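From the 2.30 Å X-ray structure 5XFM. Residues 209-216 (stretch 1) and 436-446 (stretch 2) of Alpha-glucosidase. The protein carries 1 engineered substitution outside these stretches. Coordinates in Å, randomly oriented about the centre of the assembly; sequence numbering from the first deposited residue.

Stretch 1 (209-216) VSETGVDS
Stretch 2, residues 436-446: TLPRGWERMYP

Two glycines with positive phi, one in each stretch, mark this contact: Gly-213 (77/29) just after a strand and Gly-440 (76/22) at the N-cap of helix 441-444. Positive phi favours glycine at both, and at Gly-440 a CB would also point toward the other stretch and lie 2.3 Å from Thr-212 OG1, a clash. The nearest CA atoms are those of Thr-212 (-143/165) and Arg-439 (-121/72), 4.3 Å apart, and Gly-213 N donates a hydrogen bond to Arg-439 O at 3.0 Å.

The CA-to-CB bond of Arg-439 points toward the other stretch, and chi angles of -83°, 138°, 170° and 111° bring its NE 2.9 Å from Glu-211 OE2 in a buried salt bridge, met at the guanidinium edge. Glu-211 (-150/151; p, t, chi3 -26°) starts sideways but brings its carboxylate in. Arg-439 NH1 donates to Thr-436 OG1 at 2.7 Å, within its own stretch. Its aliphatic part suits Val-214 (chi1 t), whose CG2 lies 3.6 Å from Arg-439 CD.

Trp-441 (m, chi2 8°) uses its ring-edge NE1 to donate to Val-214 O at 3.1 Å. Flexible, unbranched Met-444 (m, t, p) packs SD 3.7 Å from Gly-213 CA and CE 3.9 Å from Asp-215 CB. The stretches bury 413 Å² between them, both sides summed.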

# COMPACT_ATOMS: atom_id res chain seq x y z
N VAL A 209 -8.43 5.34 8.08
CA VAL A 209 -9.57 5.01 7.23
C VAL A 209 -9.11 4.48 5.87
O VAL A 209 -8.28 5.11 5.21
CB VAL A 209 -10.47 6.25 7.02
CG1 VAL A 209 -11.54 5.98 5.97
CG2 VAL A 209 -11.09 6.69 8.34
N SER A 210 -9.61 3.32 5.47
CA SER A 210 -9.28 2.80 4.14
C SER A 210 -10.40 1.94 3.58
O SER A 210 -11.53 1.99 4.06
CB SER A 210 -7.97 2.01 4.20
OG SER A 210 -7.40 1.90 2.90
N GLU A 211 -10.09 1.16 2.55
CA GLU A 211 -11.06 0.21 2.03
C GLU A 211 -10.33 -1.00 1.45
O GLU A 211 -9.19 -0.89 0.99
CB GLU A 211 -11.95 0.86 0.96
CG GLU A 211 -11.28 0.99 -0.40
CD GLU A 211 -12.19 1.58 -1.46
OE1 GLU A 211 -13.42 1.44 -1.33
OE2 GLU A 211 -11.65 2.18 -2.42
N THR A 212 -10.99 -2.15 1.48
CA THR A 212 -10.39 -3.36 0.93
C THR A 212 -11.42 -4.25 0.24
O THR A 212 -12.63 -4.10 0.44
CB THR A 212 -9.67 -4.17 2.01
OG1 THR A 212 -8.93 -5.24 1.41
CG2 THR A 212 -10.68 -4.74 3.00
N GLY A 213 -10.92 -5.19 -0.57
CA GLY A 213 -11.79 -6.10 -1.28
C GLY A 213 -12.42 -5.45 -2.49
O GLY A 213 -13.52 -5.82 -2.90
N VAL A 214 -11.72 -4.48 -3.07
CA VAL A 214 -12.14 -3.90 -4.34
C VAL A 214 -11.62 -4.72 -5.51
O VAL A 214 -10.40 -4.88 -5.68
CB VAL A 214 -11.68 -2.45 -4.49
CG1 VAL A 214 -11.99 -1.93 -5.90
CG2 VAL A 214 -12.30 -1.58 -3.41
N ASP A 215 -12.54 -5.24 -6.31
CA ASP A 215 -12.17 -5.96 -7.51
C ASP A 215 -13.03 -5.49 -8.66
O ASP A 215 -13.55 -4.38 -8.63
CB ASP A 215 -12.30 -7.48 -7.32
CG ASP A 215 -13.65 -7.90 -6.75
OD1 ASP A 215 -14.70 -7.33 -7.14
OD2 ASP A 215 -13.67 -8.83 -5.91
N SER A 216 -13.23 -6.35 -9.65
CA SER A 216 -13.96 -5.99 -10.85
C SER A 216 -15.41 -5.60 -10.58
O SER A 216 -16.07 -5.00 -11.43
CB SER A 216 -13.88 -7.13 -11.87
OG SER A 216 -14.57 -8.28 -11.43
N THR A 436 -3.41 2.62 -8.86
CA THR A 436 -4.18 2.90 -7.67
C THR A 436 -3.67 2.09 -6.49
O THR A 436 -2.87 1.16 -6.66
CB THR A 436 -5.65 2.59 -7.90
OG1 THR A 436 -6.43 3.09 -6.80
CG2 THR A 436 -5.88 1.09 -8.07
N LEU A 437 -4.14 2.45 -5.30
CA LEU A 437 -3.80 1.75 -4.08
C LEU A 437 -4.26 0.30 -4.16
O LEU A 437 -5.36 0.04 -4.65
CB LEU A 437 -4.44 2.44 -2.87
CG LEU A 437 -4.17 1.88 -1.48
CD1 LEU A 437 -2.80 2.35 -1.03
CD2 LEU A 437 -5.24 2.27 -0.46
N PRO A 438 -3.43 -0.64 -3.69
CA PRO A 438 -3.85 -2.05 -3.61
C PRO A 438 -4.87 -2.21 -2.48
O PRO A 438 -4.72 -1.59 -1.43
CB PRO A 438 -2.55 -2.79 -3.31
CG PRO A 438 -1.73 -1.79 -2.57
CD PRO A 438 -2.04 -0.47 -3.23
N ARG A 439 -5.90 -3.00 -2.71
CA ARG A 439 -6.96 -3.11 -1.72
C ARG A 439 -7.13 -4.55 -1.25
O ARG A 439 -8.11 -5.22 -1.60
CB ARG A 439 -8.25 -2.53 -2.29
CG ARG A 439 -8.33 -1.01 -2.17
CD ARG A 439 -8.89 -0.41 -3.45
NE ARG A 439 -9.22 1.01 -3.37
CZ ARG A 439 -8.56 1.98 -4.00
NH1 ARG A 439 -7.50 1.69 -4.74
NH2 ARG A 439 -8.96 3.24 -3.89
N GLY A 440 -6.17 -5.04 -0.47
CA GLY A 440 -6.18 -6.42 -0.03
C GLY A 440 -5.75 -7.35 -1.15
O GLY A 440 -6.06 -8.54 -1.13
N TRP A 441 -5.03 -6.81 -2.13
CA TRP A 441 -4.75 -7.55 -3.36
C TRP A 441 -3.79 -8.75 -3.22
O TRP A 441 -3.88 -9.69 -4.01
CB TRP A 441 -4.23 -6.58 -4.43
CG TRP A 441 -5.34 -5.72 -5.00
CD1 TRP A 441 -6.63 -5.65 -4.55
CD2 TRP A 441 -5.27 -4.87 -6.16
NE1 TRP A 441 -7.35 -4.79 -5.34
CE2 TRP A 441 -6.55 -4.30 -6.33
CE3 TRP A 441 -4.25 -4.54 -7.06
CZ2 TRP A 441 -6.83 -3.41 -7.37
CZ3 TRP A 441 -4.54 -3.65 -8.09
CH2 TRP A 441 -5.82 -3.10 -8.23
N GLU A 442 -2.92 -8.75 -2.20
CA GLU A 442 -2.01 -9.88 -1.98
C GLU A 442 -2.79 -11.17 -1.71
O GLU A 442 -2.45 -12.24 -2.23
CB GLU A 442 -1.06 -9.61 -0.80
CG GLU A 442 -0.01 -8.52 -1.02
CD GLU A 442 -0.47 -7.15 -0.55
OE1 GLU A 442 -1.69 -6.95 -0.40
OE2 GLU A 442 0.40 -6.27 -0.32
N ARG A 443 -3.84 -11.07 -0.90
CA ARG A 443 -4.66 -12.22 -0.59
C ARG A 443 -5.60 -12.53 -1.74
O ARG A 443 -5.78 -13.69 -2.10
CB ARG A 443 -5.46 -12.00 0.69
CG ARG A 443 -6.20 -13.24 1.15
CD ARG A 443 -6.34 -13.27 2.66
NE ARG A 443 -7.05 -14.46 3.11
CZ ARG A 443 -6.47 -15.64 3.32
NH1 ARG A 443 -5.16 -15.77 3.11
NH2 ARG A 443 -7.18 -16.68 3.73
N MET A 444 -6.20 -11.49 -2.31
CA MET A 444 -7.14 -11.70 -3.41
C MET A 444 -6.48 -12.34 -4.65
O MET A 444 -7.11 -13.16 -5.32
CB MET A 444 -7.82 -10.39 -3.78
CG MET A 444 -8.72 -9.87 -2.68
SD MET A 444 -9.05 -8.11 -2.73
CE MET A 444 -10.12 -7.99 -4.16
N TYR A 445 -5.22 -11.97 -4.92
CA TYR A 445 -4.51 -12.45 -6.12
C TYR A 445 -3.14 -13.08 -5.81
O TYR A 445 -2.19 -12.37 -5.49
CB TYR A 445 -4.31 -11.29 -7.10
CG TYR A 445 -5.57 -10.53 -7.42
CD1 TYR A 445 -6.48 -11.01 -8.35
CD2 TYR A 445 -5.86 -9.34 -6.77
CE1 TYR A 445 -7.64 -10.31 -8.64
CE2 TYR A 445 -7.01 -8.64 -7.05
CZ TYR A 445 -7.90 -9.13 -7.98
OH TYR A 445 -9.05 -8.42 -8.26
N PRO A 446 -3.03 -14.41 -5.97
CA PRO A 446 -1.83 -15.20 -5.64
C PRO A 446 -0.56 -14.72 -6.33
O PRO A 446 0.53 -14.91 -5.78
CB PRO A 446 -2.19 -16.61 -6.12
CG PRO A 446 -3.68 -16.65 -6.12
CD PRO A 446 -4.14 -15.26 -6.45